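Local coordinates for protein tripeptidase (Staphylococcus aureus subsp. aureus, PDB 3RZA) that probably hydrolyses tripeptides, as a metal-dependent peptidase of the M20 family, with zinc and calcium bound, at residues Leu237-Val240 with Thr244-Asn247; Ala268-His273 with Lys279-His284; Phe311-Asn316 with Ile347-Gly352; Met202-Lys207 with His284-Phe289. One frame throughout, in Å; residues are numbered along the deposited sequence.

Contact 1: Leu237-Val240 with Thr244-Asn247; sequences LGQV and TTAN
G238 and A246 form an antiparallel hydrogen-bonded pair, their CA atoms 5.0 Å apart: G238 N donates to A246 O over 2.8 Å, and A246 N returns a bond to G238 O over 3.0 Å. The second donor lies in the plane of its carbonyl, the first 22° out of its own. G238 O also receives a CA-H...O contact from T245 CA at 3.2 Å. The chain turns a corner at Q239, the centre of an inverse gamma turn, and V240 stays against the strand. Among the side chains, the A246 methyl is met from two directions. L237 CD2 reaches its CB at 3.9 Å, and V240 CG2 approaches the same CB at 4.0 Å; with CG1 of V240 anti to its backbone N (chi1 173°), CG2 is the branch turned to the alanine. The Q239 and T245 side chains pass each other at a slant. The glutamine is bent at chi2, so that OE1 comes within 3.7 Å of T245 CG2 while NE2 bonds to D241 O. T244 spends its hydroxyl on S272 OG and D241 OD1, and N247 ND2 bonds to T257 O and I259 O of the second subunit. T245 and N247 bond through their backbones to strand 263-272, so 237-240 lies along the other edge of strand 244-253. Chemically, two backbone bonds fix this short pairing, apolar branches close round A246 on one face, and Q239 NE2, T244 OG1 and N247 ND2 find partners in the turn, the next strand and the second subunit.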
loop_
_atom_site.group_PDB
_atom_site.type_symbol
_atom_site.label_atom_id
_atom_site.label_comp_id
_atom_site.label_asym_id
_atom_site.label_seq_id
_atom_site.Cartn_x
_atom_site.Cartn_y
_atom_site.Cartn_z
ATOM N N LEU A 237 20.381 -7.495 -3.985
ATOM C CA LEU A 237 19.544 -7.407 -2.786
ATOM C C LEU A 237 19.730 -8.677 -1.985
ATOM O O LEU A 237 20.292 -9.645 -2.484
ATOM C CB LEU A 237 18.070 -7.273 -3.185
ATOM C CG LEU A 237 17.589 -5.952 -3.756
ATOM C CD1 LEU A 237 16.161 -6.080 -4.276
ATOM C CD2 LEU A 237 17.667 -4.852 -2.733
ATOM N N GLY A 238 19.235 -8.676 -0.746
ATOM C CA GLY A 238 19.370 -9.817 0.154
ATOM C C GLY A 238 20.791 -9.841 0.679
ATOM O O GLY A 238 21.313 -8.803 1.075
ATOM N N GLN A 239 21.426 -11.012 0.663
ATOM C CA GLN A 239 22.821 -11.134 1.119
ATOM C C GLN A 239 23.697 -10.729 -0.046
ATOM O O GLN A 239 24.076 -11.562 -0.861
ATOM C CB GLN A 239 23.122 -12.555 1.610
ATOM C CG GLN A 239 24.450 -12.696 2.413
ATOM C CD GLN A 239 24.395 -12.032 3.801
ATOM O OE1 GLN A 239 23.418 -12.190 4.549
ATOM N NE2 GLN A 239 25.443 -11.288 4.142
ATOM N N VAL A 240 23.969 -9.428 -0.142
ATOM C CA VAL A 240 24.734 -8.868 -1.264
ATOM C C VAL A 240 26.163 -9.456 -1.328
ATOM O O VAL A 240 26.631 -9.855 -2.389
ATOM C CB VAL A 240 24.774 -7.308 -1.198
ATOM C CG1 VAL A 240 25.729 -6.729 -2.265
ATOM C CG2 VAL A 240 23.353 -6.730 -1.341
ATOM N N THR A 244 27.501 -7.624 3.749
ATOM C CA THR A 244 26.614 -6.576 3.237
ATOM C C THR A 244 25.210 -7.127 2.900
ATOM O O THR A 244 25.078 -8.155 2.234
ATOM C CB THR A 244 27.215 -5.843 1.979
ATOM O OG1 THR A 244 28.545 -5.381 2.252
ATOM C CG2 THR A 244 26.333 -4.630 1.575
ATOM N N THR A 245 24.178 -6.428 3.362
ATOM C CA THR A 245 22.786 -6.808 3.109
ATOM C C THR A 245 21.983 -5.633 2.536
ATOM O O THR A 245 22.366 -4.483 2.695
ATOM C CB THR A 245 22.081 -7.404 4.409
ATOM O OG1 THR A 245 21.945 -6.402 5.426
ATOM C CG2 THR A 245 22.855 -8.562 4.976
ATOM N N ALA A 246 20.867 -5.949 1.872
ATOM C CA ALA A 246 19.923 -4.950 1.401
ATOM C C ALA A 246 18.491 -5.539 1.318
ATOM O O ALA A 246 18.316 -6.701 0.983
ATOM C CB ALA A 246 20.379 -4.406 0.050
ATOM N N ASN A 247 17.495 -4.723 1.682
ATOM C CA ASN A 247 16.103 -5.142 1.796
ATOM C C ASN A 247 15.143 -4.058 1.269
ATOM O O ASN A 247 15.261 -2.890 1.650
ATOM C CB ASN A 247 15.770 -5.422 3.261
ATOM C CG ASN A 247 14.428 -6.133 3.436
ATOM O OD1 ASN A 247 14.213 -7.185 2.859
ATOM N ND2 ASN A 247 13.537 -5.567 4.267
#

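Contact 2: Ala268-His273 with Lys279-His284; sequences AEARSH and KTQVKH. With IPA (isopropyl alcohol), chain H.
While A270 meets Q281 and V282 on the helix side of the strand, the flat groups belong to E269 and R271, whose side chains leave on the other side, and to H273. The R271 guanidinium takes the E269 carboxylate at its edge, in plane: NE donates to OE2 at 2.9 Å and NH2 to OE1 at 2.9 Å, a side-on salt bridge with one nitrogen for each oxygen. The extended R271 chain carries the group back alongside E269, and NH1 goes on to G340 O and a bound citrate. H273, modelled in two conformers, has isopropanol O2 near its ring plane, 3.2 Å from NE2 at the edge in this copy; isopropanol C3 rests 3.7 Å from R271 CB. Towards the helix the touch is small and apolar. A270 CB meets V282 CG2 at 4.0 Å and Q281 CG at 4.1 Å. Q281, bent at chi2 (55°), turns its amide to K236 O, leaving CG for the alanine. The helix 275-295 thus lies on one face of a strand bonded to strands 244-253 and 194-209 on its two edges, while H214 of the second subunit packs on R271 at the other face.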
loop_
_atom_site.group_PDB
_atom_site.type_symbol
_atom_site.label_atom_id
_atom_site.label_comp_id
_atom_site.label_asym_id
_atom_site.label_seq_id
_atom_site.Cartn_x
_atom_site.Cartn_y
_atom_site.Cartn_z
ATOM N N ALA A 268 13.380 1.147 1.660
ATOM C CA ALA A 268 14.406 0.119 1.677
ATOM C C ALA A 268 15.475 0.440 2.716
ATOM O O ALA A 268 15.488 1.533 3.305
ATOM C CB ALA A 268 15.038 -0.022 0.283
ATOM N N GLU A 269 16.346 -0.533 2.970
ATOM C CA GLU A 269 17.581 -0.300 3.745
ATOM C C GLU A 269 18.754 -1.054 3.184
ATOM O O GLU A 269 18.579 -1.952 2.350
ATOM C CB GLU A 269 17.403 -0.699 5.209
ATOM C CG GLU A 269 16.989 -2.153 5.407
ATOM C CD GLU A 269 17.569 -2.751 6.647
ATOM O OE1 GLU A 269 17.139 -2.346 7.753
ATOM O OE2 GLU A 269 18.457 -3.631 6.524
ATOM N N ALA A 270 19.944 -0.695 3.668
ATOM C CA ALA A 270 21.156 -1.434 3.384
ATOM C C ALA A 270 22.050 -1.418 4.611
ATOM O O ALA A 270 21.993 -0.463 5.407
ATOM C CB ALA A 270 21.865 -0.823 2.190
ATOM N N ARG A 271 22.830 -2.493 4.790
ATOM C CA ARG A 271 23.802 -2.607 5.902
ATOM C C ARG A 271 25.112 -3.135 5.392
ATOM O O ARG A 271 25.110 -3.988 4.513
ATOM C CB ARG A 271 23.292 -3.544 7.019
ATOM C CG ARG A 271 21.883 -3.272 7.463
ATOM C CD ARG A 271 21.454 -4.125 8.633
ATOM N NE ARG A 271 20.052 -3.824 8.918
ATOM C CZ ARG A 271 19.469 -3.746 10.124
ATOM N NH1 ARG A 271 20.117 -4.019 11.258
ATOM N NH2 ARG A 271 18.169 -3.436 10.188
ATOM N N SER A 272 26.227 -2.642 5.942
ATOM C CA SER A 272 27.530 -3.285 5.740
ATOM C C SER A 272 28.493 -3.051 6.872
ATOM O O SER A 272 28.450 -1.999 7.516
ATOM C CB SER A 272 28.197 -2.803 4.451
ATOM O OG SER A 272 29.331 -3.591 4.167
ATOM N N HIS A 273 29.404 -4.008 7.058
ATOM C CA HIS A 273 30.512 -3.838 8.017
ATOM C C HIS A 273 31.710 -3.124 7.413
ATOM O O HIS A 273 32.701 -2.860 8.117
ATOM C CB HIS A 273 30.900 -5.167 8.632
ATOM C CG HIS A 273 29.868 -5.688 9.571
ATOM N ND1 HIS A 273 29.793 -5.273 10.883
ATOM C CD2 HIS A 273 28.821 -6.525 9.377
ATOM C CE1 HIS A 273 28.747 -5.839 11.455
ATOM N NE2 HIS A 273 28.161 -6.630 10.576
ATOM N N LYS A 279 28.313 2.341 0.980
ATOM C CA LYS A 279 28.212 3.434 -0.030
ATOM C C LYS A 279 28.035 2.914 -1.466
ATOM O O LYS A 279 27.188 3.436 -2.211
ATOM C CB LYS A 279 29.438 4.368 0.000
ATOM C CG LYS A 279 29.573 5.305 1.230
ATOM C CD LYS A 279 30.902 6.130 1.134
ATOM C CE LYS A 279 31.283 6.806 2.460
ATOM N N THR A 280 28.853 1.915 -1.846
ATOM C CA THR A 280 28.751 1.258 -3.166
ATOM C C THR A 280 27.385 0.665 -3.402
ATOM O O THR A 280 26.820 0.881 -4.440
ATOM C CB THR A 280 29.783 0.140 -3.344
ATOM O OG1 THR A 280 31.081 0.671 -3.134
ATOM C CG2 THR A 280 29.719 -0.461 -4.739
ATOM N N GLN A 281 26.858 -0.038 -2.398
ATOM C CA GLN A 281 25.523 -0.645 -2.455
ATOM C C GLN A 281 24.422 0.403 -2.614
ATOM O O GLN A 281 23.509 0.241 -3.460
ATOM C CB GLN A 281 25.267 -1.490 -1.168
ATOM C CG GLN A 281 23.871 -2.181 -1.056
ATOM C CD GLN A 281 23.542 -3.059 -2.253
ATOM O OE1 GLN A 281 24.446 -3.641 -2.857
ATOM N NE2 GLN A 281 22.242 -3.136 -2.621
ATOM N N VAL A 282 24.485 1.456 -1.796
ATOM C CA VAL A 282 23.471 2.525 -1.847
ATOM C C VAL A 282 23.559 3.338 -3.159
ATOM O O VAL A 282 22.528 3.714 -3.735
ATOM C CB VAL A 282 23.552 3.434 -0.592
ATOM C CG1 VAL A 282 22.692 4.684 -0.762
ATOM C CG2 VAL A 282 23.116 2.632 0.640
ATOM N N LYS A 283 24.775 3.554 -3.658
ATOM C CA LYS A 283 24.946 4.161 -4.982
ATOM C C LYS A 283 24.359 3.251 -6.057
ATOM O O LYS A 283 23.651 3.726 -6.958
ATOM C CB LYS A 283 26.426 4.446 -5.290
ATOM C CG LYS A 283 26.657 5.312 -6.563
ATOM C CD LYS A 283 28.108 5.192 -7.076
ATOM C CE LYS A 283 28.428 6.120 -8.275
ATOM N NZ LYS A 283 27.258 6.597 -9.029
ATOM N N HIS A 284 24.679 1.958 -5.974
ATOM C CA HIS A 284 24.125 0.949 -6.896
ATOM C C HIS A 284 22.585 0.962 -6.964
ATOM O O HIS A 284 22.023 0.981 -8.066
ATOM C CB HIS A 284 24.640 -0.452 -6.528
ATOM C CG HIS A 284 23.911 -1.560 -7.202
ATOM N ND1 HIS A 284 24.002 -1.784 -8.554
ATOM C CD2 HIS A 284 23.091 -2.523 -6.713
ATOM C CE1 HIS A 284 23.266 -2.834 -8.878
ATOM N NE2 HIS A 284 22.703 -3.302 -7.781
HETATM C C1 IPA H . 25.894 -7.981 7.067
HETATM C C2 IPA H . 25.246 -7.177 8.193
HETATM C C3 IPA H . 23.749 -7.088 7.959
HETATM O O2 IPA H . 25.450 -7.842 9.419
#

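Contact 3: Phe311-Asn316 with Ile347-Gly352; sequences FKINDN and IINTFG
Amide-on-ring packing joins F311 and N349. N349 ND2 sits 3.3 Å above the plane of the F311 ring, over its centre, and is 3.4 Å from CD2, its nearest ring atom. Ring and amide planes are 32° apart, while the two side chains cross at about a right angle. The F311 ring is placed between its own backbone N and carbonyl carbon (chi1 69°), which directs it to N349. A methyl-to-oxygen contact comes from I313, whose CD1 lies 3.5 Å from N349 OD1; the I313 and N349 side chains point at each other from opposite directions, so phenyl and isoleucine meet different atoms of one amide. Hydrogen bonds orient that amide: ND2 bonds to S355 O and, weakly, to G345 O, which would limit its rotation over the ring. Within 347-352, T350 OG1 donates to I347 O at 2.7 Å, in the carbonyl plane. Charge and turn bonds finish 311-316. K312 NZ bridges to D315 OD2 at 2.9 Å and also donates to I313 O, while N314 OD1 accepts from N316 N at 2.9 Å, an Asx turn. F311 and I313 pair through their backbones with A198 and V196 of strand 194-209. The contact is a junction between the end of a long sheet strand and the segment leading from helix 344-348 into strand 355-359, consistent with the region where the two domains of M20-family peptidases meet.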
loop_
_atom_site.group_PDB
_atom_site.type_symbol
_atom_site.label_atom_id
_atom_site.label_comp_id
_atom_site.label_asym_id
_atom_site.label_seq_id
_atom_site.Cartn_x
_atom_site.Cartn_y
_atom_site.Cartn_z
ATOM N N PHE A 311 31.222 0.212 13.320
ATOM C CA PHE A 311 32.507 0.199 14.004
ATOM C C PHE A 311 33.053 -1.235 14.066
ATOM O O PHE A 311 32.351 -2.215 13.762
ATOM C CB PHE A 311 32.385 0.805 15.414
ATOM C CG PHE A 311 31.598 -0.045 16.383
ATOM C CD1 PHE A 311 30.213 0.034 16.437
ATOM C CD2 PHE A 311 32.245 -0.940 17.245
ATOM C CE1 PHE A 311 29.485 -0.760 17.321
ATOM C CE2 PHE A 311 31.521 -1.750 18.119
ATOM C CZ PHE A 311 30.144 -1.652 18.161
ATOM N N LYS A 312 34.324 -1.329 14.404
ATOM C CA LYS A 312 34.985 -2.598 14.663
ATOM C C LYS A 312 36.100 -2.263 15.626
ATOM O O LYS A 312 36.976 -1.464 15.287
ATOM C CB LYS A 312 35.541 -3.195 13.360
ATOM C CG LYS A 312 36.363 -4.541 13.493
ATOM C CD LYS A 312 35.525 -5.708 14.015
ATOM C CE LYS A 312 36.374 -6.974 14.230
ATOM N NZ LYS A 312 37.248 -6.949 15.507
ATOM N N ILE A 313 36.031 -2.799 16.840
ATOM C CA ILE A 313 37.095 -2.623 17.820
ATOM C C ILE A 313 38.099 -3.777 17.645
ATOM O O ILE A 313 37.715 -4.953 17.537
ATOM C CB ILE A 313 36.556 -2.578 19.259
ATOM C CG1 ILE A 313 35.419 -1.540 19.403
ATOM C CG2 ILE A 313 37.686 -2.269 20.216
ATOM C CD1 ILE A 313 35.757 -0.149 18.939
ATOM N N ASN A 314 39.373 -3.422 17.558
ATOM C CA ASN A 314 40.459 -4.384 17.458
ATOM C C ASN A 314 40.387 -5.378 18.638
ATOM O O ASN A 314 40.207 -4.974 19.786
ATOM C CB ASN A 314 41.793 -3.615 17.427
ATOM C CG ASN A 314 42.995 -4.503 17.242
ATOM O OD1 ASN A 314 43.252 -5.423 18.035
ATOM N ND2 ASN A 314 43.793 -4.184 16.242
ATOM N N ASP A 315 40.545 -6.667 18.344
ATOM C CA ASP A 315 40.355 -7.726 19.355
ATOM C C ASP A 315 41.401 -7.751 20.486
ATOM O O ASP A 315 41.160 -8.400 21.500
ATOM C CB ASP A 315 40.305 -9.110 18.692
ATOM C CG ASP A 315 39.082 -9.285 17.797
ATOM O OD1 ASP A 315 38.049 -9.827 18.287
ATOM O OD2 ASP A 315 39.156 -8.853 16.615
ATOM N N ASN A 316 42.538 -7.052 20.307
ATOM C CA ASN A 316 43.568 -6.909 21.349
ATOM C C ASN A 316 43.383 -5.699 22.278
ATOM O O ASN A 316 44.184 -5.520 23.200
ATOM C CB ASN A 316 44.959 -6.843 20.703
ATOM C CG ASN A 316 45.198 -7.976 19.737
ATOM O OD1 ASN A 316 45.420 -7.748 18.552
ATOM N ND2 ASN A 316 45.084 -9.211 20.225
ATOM N N ILE A 347 26.740 4.882 18.484
ATOM C CA ILE A 347 26.873 6.325 18.577
ATOM C C ILE A 347 28.028 6.723 19.481
ATOM O O ILE A 347 28.795 7.635 19.134
ATOM C CB ILE A 347 25.575 6.994 19.064
ATOM C CG1 ILE A 347 24.396 6.657 18.136
ATOM C CG2 ILE A 347 25.753 8.518 19.146
ATOM C CD1 ILE A 347 24.651 6.919 16.602
ATOM N N ILE A 348 28.172 6.041 20.613
ATOM C CA ILE A 348 29.158 6.430 21.628
ATOM C C ILE A 348 30.583 6.244 21.102
ATOM O O ILE A 348 31.438 7.089 21.354
ATOM C CB ILE A 348 28.981 5.633 22.974
ATOM C CG1 ILE A 348 27.589 5.896 23.600
ATOM C CG2 ILE A 348 30.154 5.943 23.976
ATOM C CD1 ILE A 348 27.558 6.899 24.678
ATOM N N ASN A 349 30.814 5.159 20.347
ATOM C CA ASN A 349 32.073 4.987 19.589
ATOM C C ASN A 349 32.479 6.202 18.743
ATOM O O ASN A 349 33.661 6.513 18.685
ATOM C CB ASN A 349 32.054 3.708 18.697
ATOM C CG ASN A 349 32.498 2.438 19.455
ATOM O OD1 ASN A 349 33.617 2.366 19.946
ATOM N ND2 ASN A 349 31.608 1.439 19.541
ATOM N N THR A 350 31.510 6.914 18.142
ATOM C CA THR A 350 31.813 8.157 17.365
ATOM C C THR A 350 32.340 9.340 18.210
ATOM O O THR A 350 32.925 10.268 17.662
ATOM C CB THR A 350 30.610 8.678 16.502
ATOM O OG1 THR A 350 29.677 9.398 17.325
ATOM C CG2 THR A 350 29.906 7.529 15.753
ATOM N N PHE A 351 32.140 9.291 19.527
ATOM C CA PHE A 351 32.786 10.223 20.471
ATOM C C PHE A 351 34.256 9.861 20.791
ATOM O O PHE A 351 34.890 10.568 21.557
ATOM C CB PHE A 351 32.006 10.313 21.819
ATOM C CG PHE A 351 30.507 10.532 21.686
ATOM C CD1 PHE A 351 29.938 11.218 20.597
ATOM C CD2 PHE A 351 29.658 10.090 22.708
ATOM C CE1 PHE A 351 28.535 11.412 20.522
ATOM C CE2 PHE A 351 28.258 10.281 22.639
ATOM C CZ PHE A 351 27.702 10.935 21.547
ATOM N N GLY A 352 34.780 8.756 20.254
ATOM C CA GLY A 352 36.158 8.319 20.532
ATOM C C GLY A 352 36.353 7.502 21.803
ATOM O O GLY A 352 37.478 7.328 22.232
#

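Contact 4: Met202-Lys207 with His284-Phe289; sequences MLISAK and HMTDVF
T286 OG1 donates to V282 O one turn back in the helix, and on the side of the sheet it lies 3.6 Å from I204 CD1. The bond to the carbonyl satisfies the hydroxyl, so the isoleucine is met by an oxygen already engaged. I204 is modelled in two conformers, and its contacts hold for this one. CD1 also reaches M285 CB at 3.8 Å, while the other branch, CG2, touches the selenomethionine methyl CE at 3.5 Å. A bend at chi3 (83°) of M285 folds CE back over the isoleucine. Strand 202-207 and helix 284-289 run almost parallel, 4° between their directions and 9.9 Å between axes: a helix laid along a sheet, as in the lid or dimerisation domain of M20-family peptidases, where helices cover one face of an antiparallel sheet. Further along, A206 CB stands over the middle of the F289 ring, 3.9 Å from its centroid and 11° off the normal, a CH-pi contact over the face. I204 and A206, two residues apart on one side of the strand, thus meet M285 and T286, and then F289, on successive helix turns. A231 of helix 224-234 and the loop residue M235 also pack on F289.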
loop_
_atom_site.group_PDB
_atom_site.type_symbol
_atom_site.label_atom_id
_atom_site.label_comp_id
_atom_site.label_asym_id
_atom_site.label_seq_id
_atom_site.Cartn_x
_atom_site.Cartn_y
_atom_site.Cartn_z
HETATM N N MSE A 202 21.983 2.294 6.399
HETATM C CA MSE A 202 21.363 3.417 5.714
HETATM C C MSE A 202 19.932 3.078 5.290
HETATM O O MSE A 202 19.645 1.941 4.933
HETATM C CB MSE A 202 22.200 3.794 4.496
HETATM C CG MSE A 202 23.589 4.243 4.875
HETATM SE SE MSE A 202 24.450 5.213 3.503
HETATM C CE MSE A 202 26.220 5.462 4.316
ATOM N N LEU A 203 19.047 4.075 5.354
ATOM C CA LEU A 203 17.688 4.005 4.786
ATOM C C LEU A 203 17.774 4.564 3.374
ATOM O O LEU A 203 18.504 5.531 3.156
ATOM C CB LEU A 203 16.681 4.831 5.607
ATOM C CG LEU A 203 16.494 4.516 7.107
ATOM C CD1 LEU A 203 15.511 5.497 7.767
ATOM C CD2 LEU A 203 16.035 3.086 7.324
ATOM N N ILE A 204 17.127 3.890 2.419
ATOM C CA ILE A 204 16.979 4.413 1.054
ATOM C C ILE A 204 15.497 4.346 0.709
ATOM O O ILE A 204 14.855 3.304 0.869
ATOM C CB ILE A 204 17.873 3.670 0.004
ATOM C CG1 ILE A 204 17.566 4.150 -1.427
ATOM C CG2 ILE A 204 17.711 2.180 0.104
ATOM C CD1 ILE A 204 18.684 3.870 -2.438
ATOM N N SER A 205 14.943 5.482 0.309
ATOM C CA SER A 205 13.572 5.534 -0.164
ATOM C C SER A 205 13.525 6.070 -1.597
ATOM O O SER A 205 14.325 6.914 -1.970
ATOM C CB SER A 205 12.743 6.394 0.762
ATOM O OG SER A 205 12.738 5.850 2.066
ATOM N N ALA A 206 12.583 5.547 -2.386
ATOM C CA ALA A 206 12.430 5.918 -3.776
ATOM C C ALA A 206 10.938 6.200 -4.092
ATOM O O ALA A 206 10.065 5.377 -3.769
ATOM C CB ALA A 206 12.982 4.822 -4.674
ATOM N N LYS A 207 10.651 7.392 -4.615
ATOM C CA LYS A 207 9.354 7.704 -5.233
ATOM C C LYS A 207 9.515 7.576 -6.736
ATOM O O LYS A 207 10.284 8.350 -7.349
ATOM C CB LYS A 207 8.910 9.101 -4.860
ATOM C CG LYS A 207 7.620 9.584 -5.558
ATOM C CD LYS A 207 7.133 10.812 -4.892
ATOM C CE LYS A 207 6.199 11.607 -5.758
ATOM N NZ LYS A 207 5.916 12.911 -5.096
ATOM N N HIS A 284 24.679 1.958 -5.974
ATOM C CA HIS A 284 24.125 0.949 -6.896
ATOM C C HIS A 284 22.585 0.962 -6.964
ATOM O O HIS A 284 22.023 0.981 -8.066
ATOM C CB HIS A 284 24.640 -0.452 -6.528
ATOM C CG HIS A 284 23.911 -1.560 -7.202
ATOM N ND1 HIS A 284 24.002 -1.784 -8.554
ATOM C CD2 HIS A 284 23.091 -2.523 -6.713
ATOM C CE1 HIS A 284 23.266 -2.834 -8.878
ATOM N NE2 HIS A 284 22.703 -3.302 -7.781
HETATM N N MSE A 285 21.936 0.995 -5.792
HETATM C CA MSE A 285 20.457 1.004 -5.688
HETATM C C MSE A 285 19.878 2.316 -6.261
HETATM O O MSE A 285 18.977 2.297 -7.085
HETATM C CB MSE A 285 20.018 0.841 -4.232
HETATM C CG MSE A 285 20.352 -0.512 -3.617
HETATM SE SE MSE A 285 20.211 -0.535 -1.667
HETATM C CE MSE A 285 18.323 -0.832 -1.591
ATOM N N THR A 286 20.443 3.438 -5.839
ATOM C CA THR A 286 20.134 4.765 -6.406
ATOM C C THR A 286 20.252 4.793 -7.933
ATOM O O THR A 286 19.272 5.117 -8.638
ATOM C CB THR A 286 21.079 5.824 -5.805
ATOM O OG1 THR A 286 20.949 5.798 -4.383
ATOM C CG2 THR A 286 20.797 7.246 -6.370
ATOM N N ASP A 287 21.407 4.395 -8.444
ATOM C CA ASP A 287 21.635 4.381 -9.908
ATOM C C ASP A 287 20.668 3.486 -10.672
ATOM O O ASP A 287 20.183 3.889 -11.734
ATOM C CB ASP A 287 23.079 3.978 -10.259
ATOM C CG ASP A 287 24.118 5.049 -9.872
ATOM O OD1 ASP A 287 23.752 6.218 -9.642
ATOM O OD2 ASP A 287 25.313 4.713 -9.807
ATOM N N VAL A 288 20.354 2.310 -10.118
ATOM C CA VAL A 288 19.425 1.385 -10.774
ATOM C C VAL A 288 17.986 1.938 -10.816
ATOM O O VAL A 288 17.338 1.879 -11.863
ATOM C CB VAL A 288 19.488 -0.048 -10.165
ATOM C CG1 VAL A 288 18.350 -0.885 -10.658
ATOM C CG2 VAL A 288 20.831 -0.713 -10.556
ATOM N N PHE A 289 17.517 2.523 -9.713
ATOM C CA PHE A 289 16.215 3.221 -9.709
ATOM C C PHE A 289 16.135 4.356 -10.739
ATOM O O PHE A 289 15.208 4.395 -11.542
ATOM C CB PHE A 289 15.893 3.803 -8.308
ATOM C CG PHE A 289 15.390 2.791 -7.310
ATOM C CD1 PHE A 289 14.326 1.943 -7.620
ATOM C CD2 PHE A 289 15.964 2.706 -6.043
ATOM C CE1 PHE A 289 13.844 1.022 -6.701
ATOM C CE2 PHE A 289 15.477 1.794 -5.104
ATOM C CZ PHE A 289 14.408 0.937 -5.447
#

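In the fold
Contacts 1, 2 and 4 gather in the same part of the fold, on adjacent strands of one sheet and the helix 275-295, their centres 8 to 13 Å apart. Contact 1 joins contact 2 through T244 OG1 and S272 OG, 2.7 Å apart; contact 2 joins contact 4 through A268 N and I204 O, also 2.7 Å apart, and shares H284 with it. M285 of contact 4 packs on L237 and A246 of contact 1. Contact 3 lies apart, its centre 21 to 28 Å from the others, though strand 299-312 belongs to the same sheet. The F311 side chain of contact 3 is about 13 Å from the zinc held by H98, D129 and D186.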